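Local coordinates for protein ionotropic glutamate receptor bacterial homologue (Nostoc punctiforme, PDB 2PYY) that binds L-glutamate as the ligand-binding core of a bacterial homologue of ionotropic glutamate receptors, probably coupling binding to the opening of an ion channel, at residues P13-S18 with S24-D29; K113-T118 with T125-H130; K145-Q148 with A154-F157; V161-A166 with V174-S179. All coordinates share one frame; numbering follows the deposited sequence.

Contact 1 of 4, residues P13-S18 with S24-D29; sequences PPFVLS and SGFSID
Phe-15 and Phe-26 lean past each other at a slant, their nearest ring atoms being CD2 of Phe-15 and CD2 of Phe-26 at 4.0 Å. Ser-27 comes at the edge of the Phe-15 ring, close to its plane, and its OG stands 3.5 Å from Phe-15 CB; that hydroxyl is hydrogen-bonded to Ala-67 O. CG of Phe-15 lies beside the backbone N (chi1 -61°), and the ring meets Phe-86 and Tyr-186 edge-to-face and Phe-221 with planes at about 45°.

Val-16 and Ile-28 meet roughly at right angles, with Val-16 CG1 4.1 Å from Ile-28 CD1. Leu-17 instead bends its CD1 methyl back over the opposite backbone, 3.6 Å from Gly-25 CA.

The segments form the turn into helix 26-38 of a periplasmic-binding-protein fold, with Gly-25 as N-cap. Two carbonyls of the loop accept amides of the first helical turn: Phe-26 N donates to Pro-14 O at 3.0 Å, in the carbonyl plane and nearly straight (163°), while Ser-27 N reaches Phe-15 O at 3.0 Å with a more bent 131°. Both amides stand at the helix start, where the helix itself offers no acceptor. A reciprocal pair of backbone bonds joins Leu-17 and Ser-24 as an isolated antiparallel bridge, Ser-24 N lying 2.9 Å from Leu-17 O. Gly-25 CA lies 3.3 Å from Phe-15 O, a CA-H...O contact, and a CB at this position would probably clash with that oxygen and with Pro-14 O.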
loop_
_atom_site.group_PDB
_atom_site.type_symbol
_atom_site.label_atom_id
_atom_site.label_comp_id
_atom_site.label_asym_id
_atom_site.label_seq_id
_atom_site.Cartn_x
_atom_site.Cartn_y
_atom_site.Cartn_z
ATOM N N PRO B 13 -5.955 18.214 -4.302
ATOM C CA PRO B 13 -7.403 18.432 -4.324
ATOM C C PRO B 13 -8.189 17.195 -4.720
ATOM O O PRO B 13 -7.714 16.363 -5.492
ATOM C CB PRO B 13 -7.566 19.597 -5.304
ATOM C CG PRO B 13 -6.395 19.454 -6.219
ATOM C CD PRO B 13 -5.272 19.103 -5.253
ATOM N N PRO B 14 -9.418 17.057 -4.197
ATOM C CA PRO B 14 -10.085 17.992 -3.283
ATOM C C PRO B 14 -9.828 17.744 -1.792
ATOM O O PRO B 14 -10.571 18.249 -0.945
ATOM C CB PRO B 14 -11.552 17.805 -3.636
ATOM C CG PRO B 14 -11.618 16.324 -3.855
ATOM C CD PRO B 14 -10.359 16.014 -4.653
ATOM N N PHE B 15 -8.806 16.955 -1.465
ATOM C CA PHE B 15 -8.491 16.694 -0.057
ATOM C C PHE B 15 -7.768 17.886 0.575
ATOM O O PHE B 15 -8.116 18.320 1.671
ATOM C CB PHE B 15 -7.669 15.401 0.075
ATOM C CG PHE B 15 -8.399 14.190 -0.436
ATOM C CD1 PHE B 15 -8.353 13.849 -1.787
ATOM C CD2 PHE B 15 -9.243 13.467 0.413
ATOM C CE1 PHE B 15 -9.147 12.810 -2.286
ATOM C CE2 PHE B 15 -10.037 12.433 -0.075
ATOM C CZ PHE B 15 -9.993 12.103 -1.426
ATOM N N VAL B 16 -6.786 18.423 -0.140
ATOM C CA VAL B 16 -6.027 19.579 0.311
ATOM C C VAL B 16 -5.806 20.548 -0.851
ATOM O O VAL B 16 -5.237 20.173 -1.881
ATOM C CB VAL B 16 -4.637 19.186 0.861
ATOM C CG1 VAL B 16 -3.866 20.446 1.274
ATOM C CG2 VAL B 16 -4.784 18.246 2.052
ATOM N N LEU B 17 -6.258 21.787 -0.684
ATOM C CA LEU B 17 -6.091 22.824 -1.707
ATOM C C LEU B 17 -5.467 24.067 -1.088
ATOM O O LEU B 17 -5.582 24.282 0.116
ATOM C CB LEU B 17 -7.430 23.214 -2.326
ATOM C CG LEU B 17 -8.282 22.127 -2.972
ATOM C CD1 LEU B 17 -9.040 21.361 -1.913
ATOM C CD2 LEU B 17 -9.266 22.790 -3.946
ATOM N N SER B 18 -4.826 24.887 -1.916
ATOM C CA SER B 18 -4.169 26.111 -1.454
ATOM C C SER B 18 -4.296 27.284 -2.436
ATOM O O SER B 18 -4.044 27.134 -3.628
ATOM C CB SER B 18 -2.682 25.830 -1.209
ATOM O OG SER B 18 -1.981 27.026 -0.926
ATOM N N SER B 24 -7.581 24.491 2.148
ATOM C CA SER B 24 -8.937 23.985 2.308
ATOM C C SER B 24 -9.036 22.567 1.748
ATOM O O SER B 24 -8.048 22.010 1.256
ATOM C CB SER B 24 -9.932 24.892 1.571
ATOM O OG SER B 24 -11.264 24.444 1.815
ATOM N N GLY B 25 -10.234 21.997 1.810
ATOM C CA GLY B 25 -10.415 20.658 1.293
ATOM C C GLY B 25 -10.972 19.728 2.342
ATOM O O GLY B 25 -11.076 20.074 3.523
ATOM N N PHE B 26 -11.322 18.526 1.910
ATOM C CA PHE B 26 -11.883 17.556 2.832
ATOM C C PHE B 26 -10.967 17.219 4.011
ATOM O O PHE B 26 -11.393 17.250 5.159
ATOM C CB PHE B 26 -12.248 16.275 2.089
ATOM C CG PHE B 26 -12.734 15.182 2.988
ATOM C CD1 PHE B 26 -14.049 15.169 3.447
ATOM C CD2 PHE B 26 -11.876 14.151 3.357
ATOM C CE1 PHE B 26 -14.502 14.127 4.262
ATOM C CE2 PHE B 26 -12.310 13.110 4.163
ATOM C CZ PHE B 26 -13.630 13.095 4.619
ATOM N N SER B 27 -9.708 16.889 3.741
ATOM C CA SER B 27 -8.818 16.553 4.846
ATOM C C SER B 27 -8.533 17.740 5.749
ATOM O O SER B 27 -8.407 17.574 6.966
ATOM C CB SER B 27 -7.502 15.972 4.341
ATOM O OG SER B 27 -7.754 14.845 3.515
ATOM N N ILE B 28 -8.402 18.925 5.160
ATOM C CA ILE B 28 -8.181 20.129 5.953
ATOM C C ILE B 28 -9.360 20.297 6.939
ATOM O O ILE B 28 -9.157 20.535 8.133
ATOM C CB ILE B 28 -8.055 21.403 5.032
ATOM C CG1 ILE B 28 -6.805 21.282 4.153
ATOM C CG2 ILE B 28 -7.894 22.675 5.880
ATOM C CD1 ILE B 28 -5.514 21.097 4.950
ATOM N N ASP B 29 -10.593 20.163 6.451
ATOM C CA ASP B 29 -11.768 20.299 7.334
ATOM C C ASP B 29 -11.872 19.177 8.363
ATOM O O ASP B 29 -12.226 19.403 9.523
ATOM C CB ASP B 29 -13.075 20.332 6.529
ATOM C CG ASP B 29 -13.196 21.576 5.668
ATOM O OD1 ASP B 29 -12.472 22.556 5.939
ATOM O OD2 ASP B 29 -14.021 21.576 4.736
#

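Contact 2 of 4, residues K113-T118 with T125-H130. With GLU (glutamic acid), chain E.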
loop_
_atom_site.group_PDB
_atom_site.type_symbol
_atom_site.label_atom_id
_atom_site.label_comp_id
_atom_site.label_asym_id
_atom_site.label_seq_id
_atom_site.Cartn_x
_atom_site.Cartn_y
_atom_site.Cartn_z
ATOM N N LYS B 113 2.833 -0.311 -22.257
ATOM C CA LYS B 113 2.484 1.106 -22.376
ATOM C C LYS B 113 3.257 1.915 -21.330
ATOM O O LYS B 113 3.947 1.348 -20.485
ATOM C CB LYS B 113 0.982 1.299 -22.137
ATOM C CG LYS B 113 0.081 0.546 -23.093
ATOM C CD LYS B 113 0.179 1.099 -24.506
ATOM C CE LYS B 113 -0.748 0.351 -25.446
ATOM N NZ LYS B 113 -0.631 0.858 -26.845
ATOM N N VAL B 114 3.120 3.237 -21.395
ATOM C CA VAL B 114 3.771 4.159 -20.463
ATOM C C VAL B 114 2.700 4.907 -19.668
ATOM O O VAL B 114 1.897 5.647 -20.239
ATOM C CB VAL B 114 4.628 5.207 -21.202
ATOM C CG1 VAL B 114 5.156 6.233 -20.209
ATOM C CG2 VAL B 114 5.792 4.521 -21.921
ATOM N N VAL B 115 2.699 4.714 -18.353
ATOM C CA VAL B 115 1.721 5.353 -17.477
ATOM C C VAL B 115 2.348 6.392 -16.548
ATOM O O VAL B 115 3.294 6.092 -15.834
ATOM C CB VAL B 115 1.006 4.297 -16.627
ATOM C CG1 VAL B 115 -0.003 4.965 -15.709
ATOM C CG2 VAL B 115 0.328 3.286 -17.537
ATOM N N ALA B 116 1.811 7.609 -16.562
ATOM C CA ALA B 116 2.320 8.685 -15.719
ATOM C C ALA B 116 1.606 8.756 -14.377
ATOM O O ALA B 116 0.414 8.463 -14.272
ATOM C CB ALA B 116 2.185 10.011 -16.436
ATOM N N THR B 117 2.355 9.136 -13.347
ATOM C CA THR B 117 1.817 9.280 -12.005
ATOM C C THR B 117 2.861 10.024 -11.170
ATOM O O THR B 117 3.956 10.332 -11.658
ATOM C CB THR B 117 1.489 7.895 -11.371
ATOM O OG1 THR B 117 0.675 8.085 -10.207
ATOM C CG2 THR B 117 2.762 7.158 -10.979
ATOM N N THR B 118 2.527 10.319 -9.921
ATOM C CA THR B 118 3.460 11.034 -9.057
ATOM C C THR B 118 4.553 10.122 -8.513
ATOM O O THR B 118 4.324 8.947 -8.239
ATOM C CB THR B 118 2.740 11.717 -7.860
ATOM O OG1 THR B 118 2.064 10.734 -7.076
ATOM C CG2 THR B 118 1.729 12.742 -8.356
ATOM N N THR B 125 4.262 2.537 -7.322
ATOM C CA THR B 125 4.628 1.239 -6.763
ATOM C C THR B 125 3.842 0.131 -7.479
ATOM O O THR B 125 4.417 -0.840 -7.980
ATOM C CB THR B 125 4.335 1.184 -5.237
ATOM O OG1 THR B 125 5.205 2.096 -4.564
ATOM C CG2 THR B 125 4.573 -0.217 -4.670
ATOM N N TYR B 126 2.527 0.294 -7.533
ATOM C CA TYR B 126 1.673 -0.670 -8.202
ATOM C C TYR B 126 2.132 -0.902 -9.651
ATOM O O TYR B 126 2.302 -2.047 -10.091
ATOM C CB TYR B 126 0.222 -0.186 -8.164
ATOM C CG TYR B 126 -0.743 -1.033 -8.961
ATOM C CD1 TYR B 126 -1.159 -0.641 -10.237
ATOM C CD2 TYR B 126 -1.272 -2.206 -8.426
ATOM C CE1 TYR B 126 -2.087 -1.394 -10.953
ATOM C CE2 TYR B 126 -2.196 -2.963 -9.134
ATOM C CZ TYR B 126 -2.600 -2.553 -10.389
ATOM O OH TYR B 126 -3.530 -3.291 -11.077
ATOM N N LEU B 127 2.351 0.180 -10.388
ATOM C CA LEU B 127 2.791 0.057 -11.767
ATOM C C LEU B 127 4.114 -0.697 -11.897
ATOM O O LEU B 127 4.211 -1.649 -12.671
ATOM C CB LEU B 127 2.917 1.437 -12.411
ATOM C CG LEU B 127 1.606 2.210 -12.534
ATOM C CD1 LEU B 127 1.909 3.658 -12.865
ATOM C CD2 LEU B 127 0.708 1.587 -13.601
ATOM N N ARG B 128 5.127 -0.275 -11.142
ATOM C CA ARG B 128 6.441 -0.920 -11.196
ATOM C C ARG B 128 6.347 -2.412 -10.897
ATOM O O ARG B 128 6.875 -3.243 -11.637
ATOM C CB ARG B 128 7.417 -0.271 -10.203
ATOM C CG ARG B 128 7.679 1.202 -10.459
ATOM C CD ARG B 128 8.948 1.675 -9.771
ATOM N NE ARG B 128 8.917 1.476 -8.327
ATOM C CZ ARG B 128 8.261 2.250 -7.469
ATOM N NH1 ARG B 128 7.577 3.297 -7.902
ATOM N NH2 ARG B 128 8.277 1.963 -6.174
ATOM N N GLU B 129 5.675 -2.745 -9.801
ATOM C CA GLU B 129 5.512 -4.132 -9.399
ATOM C C GLU B 129 4.784 -4.974 -10.444
ATOM O O GLU B 129 4.997 -6.183 -10.525
ATOM C CB GLU B 129 4.788 -4.201 -8.056
ATOM C CG GLU B 129 5.642 -3.722 -6.888
ATOM C CD GLU B 129 4.861 -3.652 -5.586
ATOM O OE1 GLU B 129 5.491 -3.481 -4.519
ATOM O OE2 GLU B 129 3.611 -3.766 -5.644
ATOM N N HIS B 130 3.939 -4.339 -11.249
ATOM C CA HIS B 130 3.222 -5.046 -12.302
ATOM C C HIS B 130 3.966 -4.894 -13.621
ATOM O O HIS B 130 3.387 -5.020 -14.698
ATOM C CB HIS B 130 1.800 -4.514 -12.441
ATOM C CG HIS B 130 0.917 -4.880 -11.290
ATOM N ND1 HIS B 130 -0.309 -5.486 -11.455
ATOM C CD2 HIS B 130 1.104 -4.761 -9.955
ATOM C CE1 HIS B 130 -0.838 -5.732 -10.269
ATOM N NE2 HIS B 130 -0.001 -5.301 -9.342
HETATM N N GLU E . -2.681 8.142 -1.999
HETATM C CA GLU E . -1.332 8.304 -2.615
HETATM C C GLU E . -0.264 7.756 -1.673
HETATM O O GLU E . -0.521 7.736 -0.451
HETATM C CB GLU E . -1.052 9.782 -2.890
HETATM C CG GLU E . 0.255 10.040 -3.633
HETATM C CD GLU E . 0.584 11.523 -3.757
HETATM O OE1 GLU E . 1.508 11.864 -4.524
HETATM O OE2 GLU E . -0.078 12.341 -3.083
HETATM O OXT GLU E . 0.815 7.360 -2.160
#
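While Leu-127 presses its forked end onto Val-115, the flat groups of 125-130 lie against neighbours within that segment: His-130 CD2 lies 3.7 Å above one face of the Tyr-126 ring, near its rim, and the Arg-128 guanidinium lays a face against Thr-125 CA, again off-centre. The contact joins the first strand and the helix of the beta-alpha-beta unit made by strand 114-118, helix 122-129 and strand 133-137. Between strand and helix it is wholly apolar, with no hydrogen bond across. Leu-127 CD1 is 3.7 Å from Val-115 CG1 and its CD2 is 4.0 Å from the same methyl, so both branches grip one valine, the side chains crossing at about a right angle. CD1 also meets Thr-117 CG2 tip to tip at 4.1 Å; OG1 of Thr-117 is hydrogen-bonded to Val-156 O. Replacing Leu-127 by an alanine would probably take away the two methyls that pack on Val-115 and Thr-117 and open a gap between helix and sheet. At the strand's C-terminal end lies the glutamate pocket. Thr-118 carries its hydroxyl between the backbone N and the carbonyl carbon (chi1 60°), and OG1 donates a hydrogen bond of 2.8 Å to OE1 of the bound glutamate.

Contact 3 of 4, residues K145-Q148 with A154-F157. With GLU (glutamic acid), chain E.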
loop_
_atom_site.group_PDB
_atom_site.type_symbol
_atom_site.label_atom_id
_atom_site.label_comp_id
_atom_site.label_asym_id
_atom_site.label_seq_id
_atom_site.Cartn_x
_atom_site.Cartn_y
_atom_site.Cartn_z
ATOM N N LYS B 145 -0.190 16.674 -17.690
ATOM C CA LYS B 145 0.435 17.245 -18.882
ATOM C C LYS B 145 0.998 16.133 -19.757
ATOM O O LYS B 145 0.738 16.079 -20.954
ATOM C CB LYS B 145 1.577 18.188 -18.497
ATOM C CG LYS B 145 1.230 19.661 -18.529
ATOM C CD LYS B 145 0.752 20.165 -17.178
ATOM C CE LYS B 145 0.748 21.686 -17.153
ATOM N NZ LYS B 145 0.455 22.233 -15.804
ATOM N N ALA B 146 1.782 15.256 -19.142
ATOM C CA ALA B 146 2.398 14.143 -19.848
ATOM C C ALA B 146 1.362 13.379 -20.661
ATOM O O ALA B 146 1.671 12.849 -21.728
ATOM C CB ALA B 146 3.080 13.211 -18.856
ATOM N N LEU B 147 0.134 13.317 -20.153
ATOM C CA LEU B 147 -0.939 12.618 -20.853
ATOM C C LEU B 147 -1.353 13.421 -22.081
ATOM O O LEU B 147 -1.485 12.877 -23.174
ATOM C CB LEU B 147 -2.154 12.416 -19.937
ATOM C CG LEU B 147 -3.358 11.677 -20.542
ATOM C CD1 LEU B 147 -2.964 10.254 -20.921
ATOM C CD2 LEU B 147 -4.503 11.653 -19.534
ATOM N N GLN B 148 -1.546 14.720 -21.898
ATOM C CA GLN B 148 -1.928 15.579 -23.004
ATOM C C GLN B 148 -0.820 15.616 -24.059
ATOM O O GLN B 148 -1.070 15.360 -25.237
ATOM C CB GLN B 148 -2.226 16.991 -22.500
ATOM C CG GLN B 148 -3.369 17.043 -21.507
ATOM C CD GLN B 148 -4.634 16.409 -22.055
ATOM O OE1 GLN B 148 -5.145 16.820 -23.102
ATOM N NE2 GLN B 148 -5.145 15.402 -21.353
ATOM N N ALA B 154 -1.360 6.821 -20.665
ATOM C CA ALA B 154 -2.396 6.879 -19.650
ATOM C C ALA B 154 -1.834 7.379 -18.325
ATOM O O ALA B 154 -0.628 7.581 -18.178
ATOM C CB ALA B 154 -3.001 5.498 -19.449
ATOM N N VAL B 155 -2.731 7.575 -17.367
ATOM C CA VAL B 155 -2.371 8.011 -16.026
ATOM C C VAL B 155 -3.097 7.114 -15.023
ATOM O O VAL B 155 -4.271 6.795 -15.201
ATOM C CB VAL B 155 -2.809 9.469 -15.766
ATOM C CG1 VAL B 155 -2.586 9.828 -14.308
ATOM C CG2 VAL B 155 -2.059 10.419 -16.665
ATOM N N VAL B 156 -2.391 6.693 -13.984
ATOM C CA VAL B 156 -2.982 5.874 -12.933
ATOM C C VAL B 156 -2.742 6.630 -11.631
ATOM O O VAL B 156 -1.606 6.917 -11.267
ATOM C CB VAL B 156 -2.323 4.483 -12.833
ATOM C CG1 VAL B 156 -2.827 3.762 -11.593
ATOM C CG2 VAL B 156 -2.650 3.663 -14.077
ATOM N N PHE B 157 -3.823 6.949 -10.931
ATOM C CA PHE B 157 -3.712 7.695 -9.697
ATOM C C PHE B 157 -4.963 7.479 -8.852
ATOM O O PHE B 157 -5.861 6.716 -9.226
ATOM C CB PHE B 157 -3.508 9.171 -10.054
ATOM C CG PHE B 157 -2.838 9.976 -8.985
ATOM C CD1 PHE B 157 -1.736 9.483 -8.312
ATOM C CD2 PHE B 157 -3.301 11.252 -8.673
ATOM C CE1 PHE B 157 -1.089 10.258 -7.328
ATOM C CE2 PHE B 157 -2.668 12.036 -7.696
ATOM C CZ PHE B 157 -1.563 11.540 -7.023
HETATM N N GLU E . -2.681 8.142 -1.999
HETATM C CA GLU E . -1.332 8.304 -2.615
HETATM C C GLU E . -0.264 7.756 -1.673
HETATM O O GLU E . -0.521 7.736 -0.451
HETATM C CB GLU E . -1.052 9.782 -2.890
HETATM C CG GLU E . 0.255 10.040 -3.633
HETATM C CD GLU E . 0.584 11.523 -3.757
HETATM O OE1 GLU E . 1.508 11.864 -4.524
HETATM O OE2 GLU E . -0.078 12.341 -3.083
HETATM O OXT GLU E . 0.815 7.360 -2.160
#
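Leu-147 makes the whole of the close packing, setting its side chain against Ala-154 and Val-155 at the start of strand 154-158. Its CB is 3.8 Å from Val-155 CG2 and its CD2 4.0 Å from the same methyl, the two side chains running obliquely across one another. With CG anti to the backbone N (chi1 -179°) and chi2 at 63°, CD1 comes to the strand backbone, 3.7 Å from Ala-154 CA. The CB of Ala-154 points away, so here the methyl meets main chain, not side chain. The contact is small, 117 Å² in all, and no hydrogen bond crosses it. On the outer side of the helix, Lys-145 is exposed and Gln-148 partly so, its NE2 making a weak bond to Lys-173 O. Further along the strand, Phe-157 makes no contact with 145-148 and turns the edge of its ring to the bound glutamate: OE1 lies in the ring plane, 4.0 Å from Phe-157 CZ, and the ligand CG is 3.9 Å from CE1. A serine in place of Phe-157 would probably leave the ligand without the ring edge beside its CG and carboxylate and remove the ring that packs beside Thr-118. Helix 140-148 thus covers one end of a strand whose other end helps line the glutamate pocket, as in the sheet-and-helix lobes of the periplasmic-binding-protein fold.

Contact 4 of 4, residues V161-A166 with V174-S179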
loop_
_atom_site.group_PDB
_atom_site.type_symbol
_atom_site.label_atom_id
_atom_site.label_comp_id
_atom_site.label_asym_id
_atom_site.label_seq_id
_atom_site.Cartn_x
_atom_site.Cartn_y
_atom_site.Cartn_z
ATOM N N VAL B 161 -9.073 11.878 -6.720
ATOM C CA VAL B 161 -8.324 12.992 -7.260
ATOM C C VAL B 161 -8.528 13.132 -8.764
ATOM O O VAL B 161 -8.677 14.245 -9.266
ATOM C CB VAL B 161 -6.837 12.838 -6.929
ATOM C CG1 VAL B 161 -6.044 13.987 -7.527
ATOM C CG2 VAL B 161 -6.666 12.799 -5.409
ATOM N N LEU B 162 -8.540 12.007 -9.480
ATOM C CA LEU B 162 -8.749 12.041 -10.930
ATOM C C LEU B 162 -10.152 12.587 -11.243
ATOM O O LEU B 162 -10.311 13.448 -12.114
ATOM C CB LEU B 162 -8.564 10.639 -11.537
ATOM C CG LEU B 162 -7.140 10.043 -11.475
ATOM C CD1 LEU B 162 -7.153 8.596 -11.929
ATOM C CD2 LEU B 162 -6.209 10.872 -12.352
ATOM N N LEU B 163 -11.170 12.107 -10.532
ATOM C CA LEU B 163 -12.531 12.593 -10.777
ATOM C C LEU B 163 -12.609 14.106 -10.689
ATOM O O LEU B 163 -13.157 14.755 -11.572
ATOM C CB LEU B 163 -13.515 11.982 -9.780
ATOM C CG LEU B 163 -13.939 10.551 -10.105
ATOM C CD1 LEU B 163 -14.791 10.012 -8.971
ATOM C CD2 LEU B 163 -14.722 10.519 -11.422
ATOM N N PHE B 164 -12.062 14.662 -9.613
ATOM C CA PHE B 164 -12.073 16.106 -9.408
ATOM C C PHE B 164 -11.395 16.850 -10.554
ATOM O O PHE B 164 -11.890 17.878 -11.023
ATOM C CB PHE B 164 -11.360 16.454 -8.108
ATOM C CG PHE B 164 -11.564 17.872 -7.671
ATOM C CD1 PHE B 164 -12.773 18.272 -7.125
ATOM C CD2 PHE B 164 -10.552 18.811 -7.809
ATOM C CE1 PHE B 164 -12.972 19.589 -6.718
ATOM C CE2 PHE B 164 -10.742 20.133 -7.403
ATOM C CZ PHE B 164 -11.951 20.520 -6.861
ATOM N N TYR B 165 -10.241 16.343 -10.974
ATOM C CA TYR B 165 -9.488 16.936 -12.074
ATOM C C TYR B 165 -10.309 16.833 -13.358
ATOM O O TYR B 165 -10.361 17.771 -14.151
ATOM C CB TYR B 165 -8.157 16.197 -12.273
ATOM C CG TYR B 165 -7.506 16.474 -13.616
ATOM C CD1 TYR B 165 -6.942 17.722 -13.896
ATOM C CD2 TYR B 165 -7.514 15.507 -14.634
ATOM C CE1 TYR B 165 -6.407 18.008 -15.147
ATOM C CE2 TYR B 165 -6.979 15.783 -15.895
ATOM C CZ TYR B 165 -6.430 17.042 -16.139
ATOM O OH TYR B 165 -5.923 17.356 -17.374
ATOM N N ALA B 166 -10.939 15.680 -13.546
ATOM C CA ALA B 166 -11.751 15.420 -14.724
ATOM C C ALA B 166 -12.986 16.314 -14.763
ATOM O O ALA B 166 -13.285 16.931 -15.782
ATOM C CB ALA B 166 -12.161 13.955 -14.756
ATOM N N VAL B 174 -10.231 14.611 -21.112
ATOM C CA VAL B 174 -9.745 13.345 -20.601
ATOM C C VAL B 174 -10.906 12.420 -20.243
ATOM O O VAL B 174 -12.063 12.828 -20.292
ATOM C CB VAL B 174 -8.866 13.589 -19.352
ATOM C CG1 VAL B 174 -9.720 13.591 -18.097
ATOM C CG2 VAL B 174 -7.762 12.563 -19.283
ATOM N N GLU B 175 -10.600 11.176 -19.887
ATOM C CA GLU B 175 -11.640 10.218 -19.529
ATOM C C GLU B 175 -11.123 9.148 -18.565
ATOM O O GLU B 175 -9.984 8.693 -18.680
ATOM C CB GLU B 175 -12.200 9.551 -20.798
ATOM C CG GLU B 175 -13.205 8.424 -20.536
ATOM C CD GLU B 175 -13.745 7.772 -21.812
ATOM O OE1 GLU B 175 -14.584 6.856 -21.696
ATOM O OE2 GLU B 175 -13.338 8.169 -22.925
ATOM N N ILE B 176 -11.966 8.762 -17.608
ATOM C CA ILE B 176 -11.620 7.738 -16.625
ATOM C C ILE B 176 -12.198 6.414 -17.104
ATOM O O ILE B 176 -13.364 6.348 -17.492
ATOM C CB ILE B 176 -12.208 8.072 -15.235
ATOM C CG1 ILE B 176 -11.561 9.347 -14.698
ATOM C CG2 ILE B 176 -11.991 6.901 -14.273
ATOM C CD1 ILE B 176 -12.088 9.794 -13.356
ATOM N N VAL B 177 -11.388 5.359 -17.065
ATOM C CA VAL B 177 -11.830 4.055 -17.538
ATOM C C VAL B 177 -11.580 2.903 -16.573
ATOM O O VAL B 177 -10.692 2.960 -15.718
ATOM C CB VAL B 177 -11.153 3.703 -18.885
ATOM C CG1 VAL B 177 -11.813 2.472 -19.496
ATOM C CG2 VAL B 177 -11.250 4.888 -19.842
ATOM N N GLY B 178 -12.382 1.853 -16.730
ATOM C CA GLY B 178 -12.256 0.672 -15.898
ATOM C C GLY B 178 -12.650 0.889 -14.454
ATOM O O GLY B 178 -13.001 1.996 -14.047
ATOM N N SER B 179 -12.599 -0.185 -13.680
ATOM C CA SER B 179 -12.937 -0.130 -12.263
ATOM C C SER B 179 -11.680 0.160 -11.456
ATOM O O SER B 179 -10.600 0.354 -12.017
ATOM C CB SER B 179 -13.548 -1.461 -11.829
ATOM O OG SER B 179 -12.806 -2.564 -12.330
#
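Ile-176 and the flank of helix 161-166 supply most of the aliphatic packing. Ile-176 points at the helix, and its CD1 serves as the probe: with CG1 opposite the carbonyl carbon and the chain extended beyond it (chi2 178°), that methyl is carried in between Leu-162, Leu-163 and Ala-166. It lies 4.1 Å from Leu-162 CB and 4.4 Å from Ala-166 CB. The side chains of Ile-176 and Leu-163 cross at about a right angle, and CD1 of Ile-176 is 3.3 Å from CD2 of Leu-163, tighter than normal for two methyls, so the exact placing of one of them is doubtful.

A second, mixed group surrounds Val-174. Its CG1 meets Ala-166 CB at 4.2 Å and approaches the Tyr-165 ring on a slant, 4.1 Å from CE2. The same ring is stacked with Tyr-144.

Polar bonds do not cross the contact. Those present hold the helix itself, such as Ala-166 N to Leu-162 O at 2.7 Å.

The axes of the short segments 161-166 and 175-177 run roughly antiparallel, at 151°, and pass 9.1 Å apart. Strand 175-190 is bonded by its backbone to strand 86-94, whose Met-93 touches Leu-162, Tyr-165 and Val-174, while helix 140-148 borders the helix through Tyr-144, which packs on Val-161 and Leu-162.

Along the chain the four contacts follow in series, none nested in or crossing another. Contact 1 closes the short loop between 13-18 and helix 26-38, after strand 5-10, the middle strand of the three-stranded parallel sheet. Contact 2 then closes the strand-to-helix connection 114-118 to 122-129, contact 3 the turn between helix 140-148 and strand 154-158, and contact 4 the loop after helix 159-166. Contacts 2 and 3 share neighbouring strands of the six-stranded sheet and both reach the bound glutamate; contact 4 abuts contact 3 through Leu-147 and Val-174. Pro-13 and Pro-14 pack on Phe-164, bringing contact 1 against contact 4, although their centres are about 18 Å apart.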